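Local coordinates for protein YcaO (Methanopyrus kandleri, PDB 6CIB) that binds ATP-type nucleotides and magnesium and probably uses them to activate a peptide backbone amide for thioamidation, as YcaO enzymes do, at residues V32-K37 / M77-R82; V47-R52 / E58-G63. All blocks are in the same frame, centred on the assembly; numbering follows the deposited sequence.

Interaction 1: V32-K37 / M77-R82. With MG (magnesium ion), chain H; ADP (adenosine-5'-diphosphate), chain G.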
ATOM      1  N   VAL A  32      -2.548 -14.114  16.197  1.00 32.81           N
ATOM      2  CA  VAL A  32      -3.274 -13.512  15.090  1.00 32.73           C
ATOM      3  C   VAL A  32      -3.831 -14.580  14.125  1.00 33.60           C
ATOM      4  O   VAL A  32      -4.464 -14.266  13.108  1.00 33.47           O
ATOM      5  CB  VAL A  32      -2.340 -12.450  14.459  1.00 33.76           C
ATOM      6  CG1 VAL A  32      -2.012 -12.681  12.994  1.00 32.73           C
ATOM      7  CG2 VAL A  32      -2.810 -11.047  14.805  1.00 32.49           C
ATOM      8  N   GLY A  33      -3.598 -15.848  14.462  1.00 33.54           N
ATOM      9  CA  GLY A  33      -4.237 -16.971  13.763  1.00 33.12           C
ATOM     10  C   GLY A  33      -3.486 -17.589  12.596  1.00 31.97           C
ATOM     11  O   GLY A  33      -4.092 -18.301  11.797  1.00 31.91           O
ATOM     12  N   VAL A  34      -2.180 -17.319  12.494  1.00 31.08           N
ATOM     13  CA  VAL A  34      -1.322 -17.955  11.486  1.00 30.83           C
ATOM     14  C   VAL A  34      -1.264 -19.450  11.798  1.00 31.95           C
ATOM     15  O   VAL A  34      -0.952 -19.845  12.918  1.00 31.21           O
ATOM     16  CB  VAL A  34       0.111 -17.352  11.462  1.00 30.87           C
ATOM     17  CG1 VAL A  34       1.059 -18.183  10.591  1.00 29.91           C
ATOM     18  CG2 VAL A  34       0.077 -15.902  10.990  1.00 29.62           C
ATOM     19  N   VAL A  35      -1.584 -20.262  10.803  1.00 32.86           N
ATOM     20  CA  VAL A  35      -1.611 -21.712  10.980  1.00 34.68           C
ATOM     21  C   VAL A  35      -0.612 -22.421  10.059  1.00 36.40           C
ATOM     22  O   VAL A  35      -0.274 -23.579  10.299  1.00 38.21           O
ATOM     23  CB  VAL A  35      -3.040 -22.303  10.839  1.00 33.75           C
ATOM     24  CG1 VAL A  35      -3.878 -21.971  12.074  1.00 32.06           C
ATOM     25  CG2 VAL A  35      -3.722 -21.832   9.557  1.00 32.38           C
ATOM     26  N   GLU A  36      -0.135 -21.713   9.029  1.00 35.70           N
ATOM     27  CA  GLU A  36       0.875 -22.244   8.111  1.00 36.73           C
ATOM     28  C   GLU A  36       1.754 -21.150   7.493  1.00 35.19           C
ATOM     29  O   GLU A  36       1.294 -20.028   7.249  1.00 34.44           O
ATOM     30  CB  GLU A  36       0.207 -23.066   7.005  1.00 38.79           C
ATOM     31  CG  GLU A  36       1.063 -24.208   6.468  1.00 43.14           C
ATOM     32  CD  GLU A  36       0.350 -25.065   5.423  1.00 46.43           C
ATOM     33  OE1 GLU A  36      -0.833 -24.796   5.096  1.00 48.37           O
ATOM     34  OE2 GLU A  36       0.990 -26.008   4.908  1.00 47.11           O
ATOM     35  N   LYS A  37       3.009 -21.508   7.229  1.00 33.12           N
ATOM     36  CA  LYS A  37       4.015 -20.607   6.670  1.00 33.27           C
ATOM     37  C   LYS A  37       4.690 -21.260   5.478  1.00 32.78           C
ATOM     38  O   LYS A  37       4.965 -22.465   5.496  1.00 32.88           O
ATOM     39  CB  LYS A  37       5.082 -20.268   7.714  1.00 33.66           C
ATOM     40  CG  LYS A  37       4.551 -19.607   8.976  1.00 36.03           C
ATOM     41  CD  LYS A  37       5.685 -19.186   9.891  1.00 36.14           C
ATOM     42  CE  LYS A  37       5.125 -18.575  11.158  1.00 38.52           C
ATOM     43  NZ  LYS A  37       6.201 -18.011  12.022  1.00 40.80           N
HETATM   44  N   MSE A  77       3.606  -8.835  10.041  1.00 25.39           N
HETATM   45  CA  MSE A  77       2.909  -7.577  10.297  1.00 27.01           C
HETATM   46  C   MSE A  77       1.708  -7.393   9.392  1.00 27.20           C
HETATM   47  O   MSE A  77       0.733  -6.756   9.786  1.00 27.75           O
HETATM   48  CB  MSE A  77       3.908  -6.422  10.250  1.00 29.68           C
HETATM   49  CG  MSE A  77       5.010  -6.537  11.308  1.00 30.62           C
HETATM   50 SE   MSE A  77       4.250  -6.309  13.117  1.00 34.43          SE
HETATM   51  CE  MSE A  77       4.369  -4.339  13.077  1.00 34.90           C
ATOM     52  N   GLU A  78       1.761  -7.979   8.194  1.00 28.66           N
ATOM     53  CA  GLU A  78       0.613  -8.076   7.292  1.00 29.89           C
ATOM     54  C   GLU A  78      -0.536  -8.831   7.972  1.00 29.21           C
ATOM     55  O   GLU A  78      -1.681  -8.365   7.961  1.00 28.05           O
ATOM     56  CB  GLU A  78       1.028  -8.766   5.986  1.00 32.56           C
ATOM     57  CG  GLU A  78      -0.084  -8.997   4.966  1.00 37.84           C
ATOM     58  CD  GLU A  78      -0.379  -7.790   4.097  1.00 41.70           C
ATOM     59  OE1 GLU A  78       0.572  -7.109   3.653  1.00 45.01           O
ATOM     60  OE2 GLU A  78      -1.572  -7.535   3.837  1.00 45.24           O
ATOM     61  N   CYS A  79      -0.225  -9.989   8.563  1.00 27.62           N
ATOM     62  CA  CYS A  79      -1.203 -10.742   9.354  1.00 27.84           C
ATOM     63  C   CYS A  79      -1.771  -9.926  10.516  1.00 26.53           C
ATOM     64  O   CYS A  79      -2.974  -9.971  10.763  1.00 27.33           O
ATOM     65  CB  CYS A  79      -0.602 -12.059   9.855  1.00 26.57           C
ATOM     66  SG  CYS A  79      -0.211 -13.178   8.508  1.00 27.80           S
ATOM     67  N   VAL A  80      -0.909  -9.160  11.191  1.00 26.70           N
ATOM     68  CA  VAL A  80      -1.299  -8.356  12.357  1.00 27.56           C
ATOM     69  C   VAL A  80      -2.275  -7.234  11.965  1.00 28.84           C
ATOM     70  O   VAL A  80      -3.326  -7.090  12.598  1.00 28.36           O
ATOM     71  CB  VAL A  80      -0.071  -7.801  13.136  1.00 27.08           C
ATOM     72  CG1 VAL A  80      -0.489  -6.741  14.152  1.00 27.31           C
ATOM     73  CG2 VAL A  80       0.657  -8.920  13.874  1.00 27.37           C
ATOM     74  N   GLU A  81      -1.941  -6.471  10.915  1.00 29.96           N
ATOM     75  CA  GLU A  81      -2.812  -5.397  10.446  1.00 30.43           C
ATOM     76  C   GLU A  81      -4.201  -5.910  10.048  1.00 29.99           C
ATOM     77  O   GLU A  81      -5.198  -5.247  10.329  1.00 30.06           O
ATOM     78  CB  GLU A  81      -2.161  -4.556   9.324  1.00 30.91           C
ATOM     79  CG  GLU A  81      -2.116  -5.205   7.952  1.00 30.47           C
ATOM     80  CD  GLU A  81      -1.710  -4.256   6.843  1.00 31.51           C
ATOM     81  OE1 GLU A  81      -0.645  -3.626   6.950  1.00 30.10           O
ATOM     82  OE2 GLU A  81      -2.446  -4.158   5.836  1.00 31.55           O
ATOM     83  N   ARG A  82      -4.259  -7.087   9.416  1.00 30.13           N
ATOM     84  CA  ARG A  82      -5.536  -7.680   9.008  1.00 31.68           C
ATOM     85  C   ARG A  82      -6.400  -8.092  10.204  1.00 30.99           C
ATOM     86  O   ARG A  82      -7.616  -7.895  10.178  1.00 31.70           O
ATOM     87  CB  ARG A  82      -5.337  -8.843   8.022  1.00 34.75           C
ATOM     88  CG  ARG A  82      -4.819  -8.429   6.647  1.00 37.90           C
ATOM     89  CD  ARG A  82      -5.803  -7.558   5.870  1.00 43.33           C
ATOM     90  NE  ARG A  82      -6.937  -8.342   5.360  1.00 49.80           N
ATOM     91  CZ  ARG A  82      -6.966  -8.946   4.172  1.00 49.35           C
ATOM     92  NH1 ARG A  82      -5.929  -8.856   3.349  1.00 52.64           N
ATOM     93  NH2 ARG A  82      -8.036  -9.637   3.808  1.00 53.81           N
TER
HETATM   94 MG    MG H 402      -1.021  -2.490   4.459  1.00 40.22          MG
HETATM   95  PB  ADP G 401       3.151  -2.999   2.082  1.00 48.27           P
HETATM   96  O1B ADP G 401       2.778  -2.106   3.247  1.00 47.80           O
HETATM   97  O2B ADP G 401       3.309  -2.273   0.760  1.00 51.35           O
HETATM   98  O3B ADP G 401       2.364  -4.284   1.981  1.00 47.98           O
HETATM   99  PA  ADP G 401       5.301  -4.554   3.257  1.00 35.77           P
HETATM  100  O1A ADP G 401       6.736  -4.139   3.436  1.00 38.83           O
HETATM  101  O2A ADP G 401       5.056  -5.869   2.567  1.00 36.77           O
HETATM  102  O3A ADP G 401       4.690  -3.362   2.391  1.00 43.46           O
HETATM  103  O5' ADP G 401       4.595  -4.528   4.700  1.00 34.06           O
HETATM  104  C5' ADP G 401       3.436  -5.280   5.102  1.00 32.69           C
HETATM  105  C4' ADP G 401       2.978  -4.798   6.492  1.00 32.14           C
HETATM  106  O4' ADP G 401       4.036  -4.978   7.447  1.00 32.12           O
HETATM  107  C3' ADP G 401       2.653  -3.302   6.547  1.00 31.59           C
HETATM  108  O3' ADP G 401       1.651  -3.056   7.552  1.00 30.75           O
HETATM  109  C2' ADP G 401       3.962  -2.670   6.983  1.00 30.68           C
HETATM  110  O2' ADP G 401       3.781  -1.390   7.581  1.00 30.03           O
HETATM  111  C1' ADP G 401       4.502  -3.715   7.955  1.00 30.41           C
HETATM  112  N9  ADP G 401       5.981  -3.749   8.022  1.00 30.40           N
HETATM  113  C8  ADP G 401       6.802  -4.063   7.004  1.00 30.89           C
HETATM  114  N7  ADP G 401       8.097  -3.998   7.391  1.00 30.60           N
HETATM  115  C5  ADP G 401       8.117  -3.660   8.685  1.00 30.09           C
HETATM  116  C6  ADP G 401       9.171  -3.432   9.700  1.00 29.63           C
HETATM  117  N6  ADP G 401      10.478  -3.573   9.373  1.00 28.92           N
HETATM  118  N1  ADP G 401       8.774  -3.079  10.947  1.00 30.61           N
HETATM  119  C2  ADP G 401       7.468  -2.937  11.281  1.00 30.88           C
HETATM  120  N3  ADP G 401       6.458  -3.137  10.403  1.00 30.55           N
HETATM  121  C4  ADP G 401       6.718  -3.496   9.109  1.00 30.28           C
HETATM  122  O   HOH W   1      -0.169  -4.282   3.387  1.00 34.55           O
HETATM  123  O   HOH W   2       0.621  -1.018   4.164  1.00 32.94           O
HETATM  124  O   HOH W   3      -2.705  -2.152   3.062  1.00 25.81           O

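Interaction 2: V47-R52 / E58-G63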
ATOM      1  N   VAL A  47      10.211 -14.200  -0.607  1.00 25.30           N
ATOM      2  CA  VAL A  47       8.775 -13.959  -0.440  1.00 25.68           C
ATOM      3  C   VAL A  47       8.253 -14.940   0.619  1.00 26.28           C
ATOM      4  O   VAL A  47       8.667 -16.099   0.661  1.00 26.57           O
ATOM      5  CB  VAL A  47       7.985 -14.105  -1.777  1.00 25.25           C
ATOM      6  CG1 VAL A  47       6.482 -13.882  -1.560  1.00 24.53           C
ATOM      7  CG2 VAL A  47       8.504 -13.128  -2.827  1.00 24.41           C
ATOM      8  N   GLU A  48       7.347 -14.459   1.468  1.00 25.67           N
ATOM      9  CA  GLU A  48       6.792 -15.247   2.563  1.00 26.21           C
ATOM     10  C   GLU A  48       5.277 -15.332   2.444  1.00 27.13           C
ATOM     11  O   GLU A  48       4.611 -14.329   2.164  1.00 27.33           O
ATOM     12  CB  GLU A  48       7.182 -14.621   3.900  1.00 25.60           C
ATOM     13  CG  GLU A  48       8.654 -14.785   4.256  1.00 25.85           C
ATOM     14  CD  GLU A  48       9.009 -16.212   4.653  1.00 26.54           C
ATOM     15  OE1 GLU A  48       8.243 -16.842   5.407  1.00 27.93           O
ATOM     16  OE2 GLU A  48      10.064 -16.701   4.217  1.00 26.78           O
ATOM     17  N   ILE A  49       4.729 -16.528   2.633  1.00 27.25           N
ATOM     18  CA  ILE A  49       3.269 -16.702   2.536  1.00 28.23           C
ATOM     19  C   ILE A  49       2.745 -17.212   3.865  1.00 28.28           C
ATOM     20  O   ILE A  49       3.352 -18.096   4.481  1.00 27.64           O
ATOM     21  CB  ILE A  49       2.842 -17.614   1.352  1.00 29.87           C
ATOM     22  CG1 ILE A  49       3.214 -16.974   0.011  1.00 31.39           C
ATOM     23  CG2 ILE A  49       1.334 -17.878   1.341  1.00 29.52           C
ATOM     24  CD1 ILE A  49       4.470 -17.556  -0.589  1.00 35.22           C
ATOM     25  N   ARG A  50       1.624 -16.635   4.299  1.00 27.57           N
ATOM     26  CA  ARG A  50       0.957 -17.039   5.528  1.00 27.34           C
ATOM     27  C   ARG A  50      -0.480 -17.477   5.254  1.00 29.24           C
ATOM     28  O   ARG A  50      -1.212 -16.806   4.517  1.00 28.88           O
ATOM     29  CB  ARG A  50       0.992 -15.897   6.552  1.00 26.77           C
ATOM     30  CG  ARG A  50       2.402 -15.415   6.926  1.00 25.74           C
ATOM     31  CD  ARG A  50       3.144 -16.440   7.789  1.00 25.93           C
ATOM     32  NE  ARG A  50       4.527 -16.051   8.087  1.00 25.21           N
ATOM     33  CZ  ARG A  50       5.583 -16.309   7.312  1.00 26.31           C
ATOM     34  NH1 ARG A  50       5.435 -16.973   6.169  1.00 24.09           N
ATOM     35  NH2 ARG A  50       6.799 -15.894   7.681  1.00 25.58           N
ATOM     36  N   ARG A  51      -0.857 -18.617   5.828  1.00 28.61           N
ATOM     37  CA  ARG A  51      -2.251 -19.031   5.903  1.00 30.03           C
ATOM     38  C   ARG A  51      -2.754 -18.650   7.297  1.00 30.57           C
ATOM     39  O   ARG A  51      -2.181 -19.066   8.312  1.00 28.88           O
ATOM     40  CB  ARG A  51      -2.390 -20.535   5.634  1.00 30.99           C
ATOM     41  CG  ARG A  51      -3.830 -21.031   5.528  1.00 32.72           C
ATOM     42  CD  ARG A  51      -3.916 -22.435   4.929  1.00 35.05           C
ATOM     43  NE  ARG A  51      -3.299 -23.463   5.769  1.00 37.90           N
ATOM     44  CZ  ARG A  51      -3.923 -24.150   6.727  1.00 41.44           C
ATOM     45  NH1 ARG A  51      -5.206 -23.944   6.992  1.00 43.17           N
ATOM     46  NH2 ARG A  51      -3.259 -25.061   7.432  1.00 41.72           N
ATOM     47  N   ARG A  52      -3.804 -17.834   7.320  1.00 31.10           N
ATOM     48  CA  ARG A  52      -4.363 -17.253   8.545  1.00 33.54           C
ATOM     49  C   ARG A  52      -5.846 -17.633   8.720  1.00 33.60           C
ATOM     50  O   ARG A  52      -6.609 -17.587   7.758  1.00 33.43           O
ATOM     51  CB  ARG A  52      -4.226 -15.724   8.492  1.00 33.48           C
ATOM     52  CG  ARG A  52      -4.450 -15.025   9.819  1.00 34.12           C
ATOM     53  CD  ARG A  52      -4.569 -13.514   9.689  1.00 36.11           C
ATOM     54  NE  ARG A  52      -5.461 -13.020  10.739  1.00 39.46           N
ATOM     55  CZ  ARG A  52      -6.631 -12.431  10.535  1.00 38.54           C
ATOM     56  NH1 ARG A  52      -7.076 -12.196   9.309  1.00 40.50           N
ATOM     57  NH2 ARG A  52      -7.356 -12.056  11.571  1.00 41.38           N
ATOM     58  N   GLU A  58     -10.633 -18.431   6.166  1.00 37.45           N
ATOM     59  CA  GLU A  58      -9.222 -18.714   5.952  1.00 40.59           C
ATOM     60  C   GLU A  58      -8.690 -17.802   4.861  1.00 40.98           C
ATOM     61  O   GLU A  58      -9.313 -17.668   3.810  1.00 39.63           O
ATOM     62  CB  GLU A  58      -9.025 -20.178   5.568  1.00 42.02           C
ATOM     63  CG  GLU A  58      -7.582 -20.639   5.618  1.00 46.18           C
ATOM     64  CD  GLU A  58      -7.417 -22.053   5.112  1.00 49.02           C
ATOM     65  OE1 GLU A  58      -7.334 -22.965   5.962  1.00 50.14           O
ATOM     66  OE2 GLU A  58      -7.387 -22.248   3.876  1.00 48.33           O
ATOM     67  N   PHE A  59      -7.539 -17.182   5.127  1.00 40.04           N
ATOM     68  CA  PHE A  59      -6.929 -16.225   4.208  1.00 40.69           C
ATOM     69  C   PHE A  59      -5.451 -16.513   3.972  1.00 39.80           C
ATOM     70  O   PHE A  59      -4.759 -17.034   4.856  1.00 38.59           O
ATOM     71  CB  PHE A  59      -7.092 -14.789   4.731  1.00 43.18           C
ATOM     72  CG  PHE A  59      -8.515 -14.409   5.057  1.00 47.61           C
ATOM     73  CD1 PHE A  59      -9.410 -14.048   4.044  1.00 49.37           C
ATOM     74  CD2 PHE A  59      -8.964 -14.411   6.385  1.00 49.16           C
ATOM     75  CE1 PHE A  59     -10.723 -13.698   4.348  1.00 50.86           C
ATOM     76  CE2 PHE A  59     -10.277 -14.060   6.693  1.00 51.13           C
ATOM     77  CZ  PHE A  59     -11.156 -13.704   5.674  1.00 51.26           C
ATOM     78  N   TYR A  60      -4.991 -16.181   2.768  1.00 39.19           N
ATOM     79  CA  TYR A  60      -3.568 -16.132   2.447  1.00 39.22           C
ATOM     80  C   TYR A  60      -3.068 -14.694   2.478  1.00 38.37           C
ATOM     81  O   TYR A  60      -3.686 -13.805   1.893  1.00 37.91           O
ATOM     82  CB  TYR A  60      -3.274 -16.772   1.085  1.00 40.42           C
ATOM     83  CG  TYR A  60      -3.401 -18.276   1.083  1.00 42.51           C
ATOM     84  CD1 TYR A  60      -2.350 -19.088   1.526  1.00 42.18           C
ATOM     85  CD2 TYR A  60      -4.582 -18.897   0.649  1.00 43.88           C
ATOM     86  CE1 TYR A  60      -2.469 -20.473   1.539  1.00 43.60           C
ATOM     87  CE2 TYR A  60      -4.709 -20.284   0.646  1.00 44.50           C
ATOM     88  CZ  TYR A  60      -3.655 -21.066   1.091  1.00 44.87           C
ATOM     89  OH  TYR A  60      -3.778 -22.437   1.088  1.00 46.00           O
ATOM     90  N   HIS A  61      -1.969 -14.473   3.194  1.00 36.70           N
ATOM     91  CA  HIS A  61      -1.294 -13.172   3.222  1.00 35.22           C
ATOM     92  C   HIS A  61       0.160 -13.377   2.830  1.00 34.40           C
ATOM     93  O   HIS A  61       0.731 -14.450   3.059  1.00 33.62           O
ATOM     94  CB  HIS A  61      -1.383 -12.514   4.603  1.00 37.06           C
ATOM     95  CG  HIS A  61      -2.775 -12.446   5.157  1.00 40.81           C
ATOM     96  ND1 HIS A  61      -3.759 -11.644   4.614  1.00 40.67           N
ATOM     97  CD2 HIS A  61      -3.347 -13.084   6.207  1.00 40.96           C
ATOM     98  CE1 HIS A  61      -4.875 -11.793   5.306  1.00 41.99           C
ATOM     99  NE2 HIS A  61      -4.651 -12.657   6.281  1.00 41.74           N
ATOM    100  N   ALA A  62       0.749 -12.348   2.230  1.00 32.22           N
ATOM    101  CA  ALA A  62       2.130 -12.416   1.785  1.00 31.21           C
ATOM    102  C   ALA A  62       2.964 -11.275   2.342  1.00 30.74           C
ATOM    103  O   ALA A  62       2.451 -10.186   2.634  1.00 29.98           O
ATOM    104  CB  ALA A  62       2.206 -12.458   0.264  1.00 32.17           C
ATOM    105  N   GLY A  63       4.251 -11.562   2.511  1.00 28.47           N
ATOM    106  CA  GLY A  63       5.264 -10.568   2.821  1.00 26.59           C
ATOM    107  C   GLY A  63       6.444 -10.771   1.902  1.00 26.21           C
ATOM    108  O   GLY A  63       6.551 -11.798   1.219  1.00 25.86           O
TER

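Interaction 1: V32-K37 / M77-R82
Helix 68-85 carries part of the nucleotide site, and its back is packed here against the turn leading into strand 34-42 and the strand's first residue. V32 and V34 meet C79 and V80 through apolar atoms alone. CG1 of V32 presses on CB of C79 at 3.5 Å, tighter than usual for two carbons. The other branch, CG2 of V32, lies over the helix backbone, 3.9 Å from CA of V80. The V32 and V80 side chains cross at about a right angle. V34 is a second valine set against the same turn of the helix. Its CG2 stands anti to the carbonyl carbon and reaches SG of C79 at 3.7 Å. G33 sits between the two valines at positive phi. It closes a Schellman motif after the short helix 28-31, before the strand begins. L342 covers V32 as well, and H61 of strand 57-64 touches C79.

E81, on the ligand side of the helix, points away from the strand. Its OE2 binds the magnesium ion at 2.6 Å, and the carbonyl O of L148 is a further ligand. Its OE1 lies 2.4 Å from O3' of ADP, an unusually short hydrogen bond of doubtful length. A magnesium-bound water lies 2.9 Å from OE1 of E78 and within hydrogen-bonding distance of O3B of ADP. M77, a selenomethionine, brings CB to 3.2 Å from O4' of the ribose and CE near N3 of the adenine. C79 and V80 thus face the two valines and M77, E78 and E81 the ligands, consistent with the ATP and magnesium site of a YcaO domain.

Interaction 2: V47-R52 / E58-G63
R51 and E58 form the salt bridge between the strands. NH1 of R51 donates to OE1 of E58 at 2.6 Å, though the bond is bent to 139°. The oxygen lies near the guanidinium plane, the nitrogen above the carboxylate plane. CG of R51, anti to the backbone N (chi1 -173°), leads out to E58, and the chi3 bend turns NH1 to OE1. CD of R51 passes 3.5 Å from CD of E58. E36 holds NE of R51, and R53 also bridges E58. With an alanine in place of R51, E58 would probably lose this partner, though R53 remains, and E36 its mate on the neighbouring strand. On the opposite face, R50 grips OE1 of E48 end-on with NH1 and NH2, each at 2.9 Å. S39 and R68 hold the other oxygen of E48, and E29 takes NE of R50.

Strands 45-54 and 57-64 make an antiparallel beta hairpin. E48 with G63, R50 with H61, and R52 with F59 are hydrogen-bonded pairs; N of R50 to O of H61 is 2.7 Å.

CD of R52 packs 3.5 Å from NE2 of H61. NH1 of R52 comes 4.1 Å from CD2 of F59, the planes 12° apart but not stacked; E86 takes NH2 of R52. On the R51 face, CG2 of I49 meets CD1 of Y60 at 3.9 Å. CD of R51 lies 3.8 Å from OH of Y60.

Both contacts are largely buried and share one three-stranded sheet. Interaction 2 pairs its middle strand with the edge strand 57-64. Interaction 1 sets the other edge strand, 34-42, against helix 68-85, which follows strand 57-64 in the chain. The chemistry differs accordingly. Interaction 1 has no hydrogen bond between its segments, whereas interaction 2 rests on backbone hydrogen bonds and one cross-strand salt bridge. The exposed residues of interaction 2, E58 and Y60, lie toward the turn of the hairpin. The two contacts also touch. NE of R52 probably hydrogen-bonds to O of V32, and N of V35 probably hydrogen-bonds to O of R51. CB of R50 packs on SG of C79.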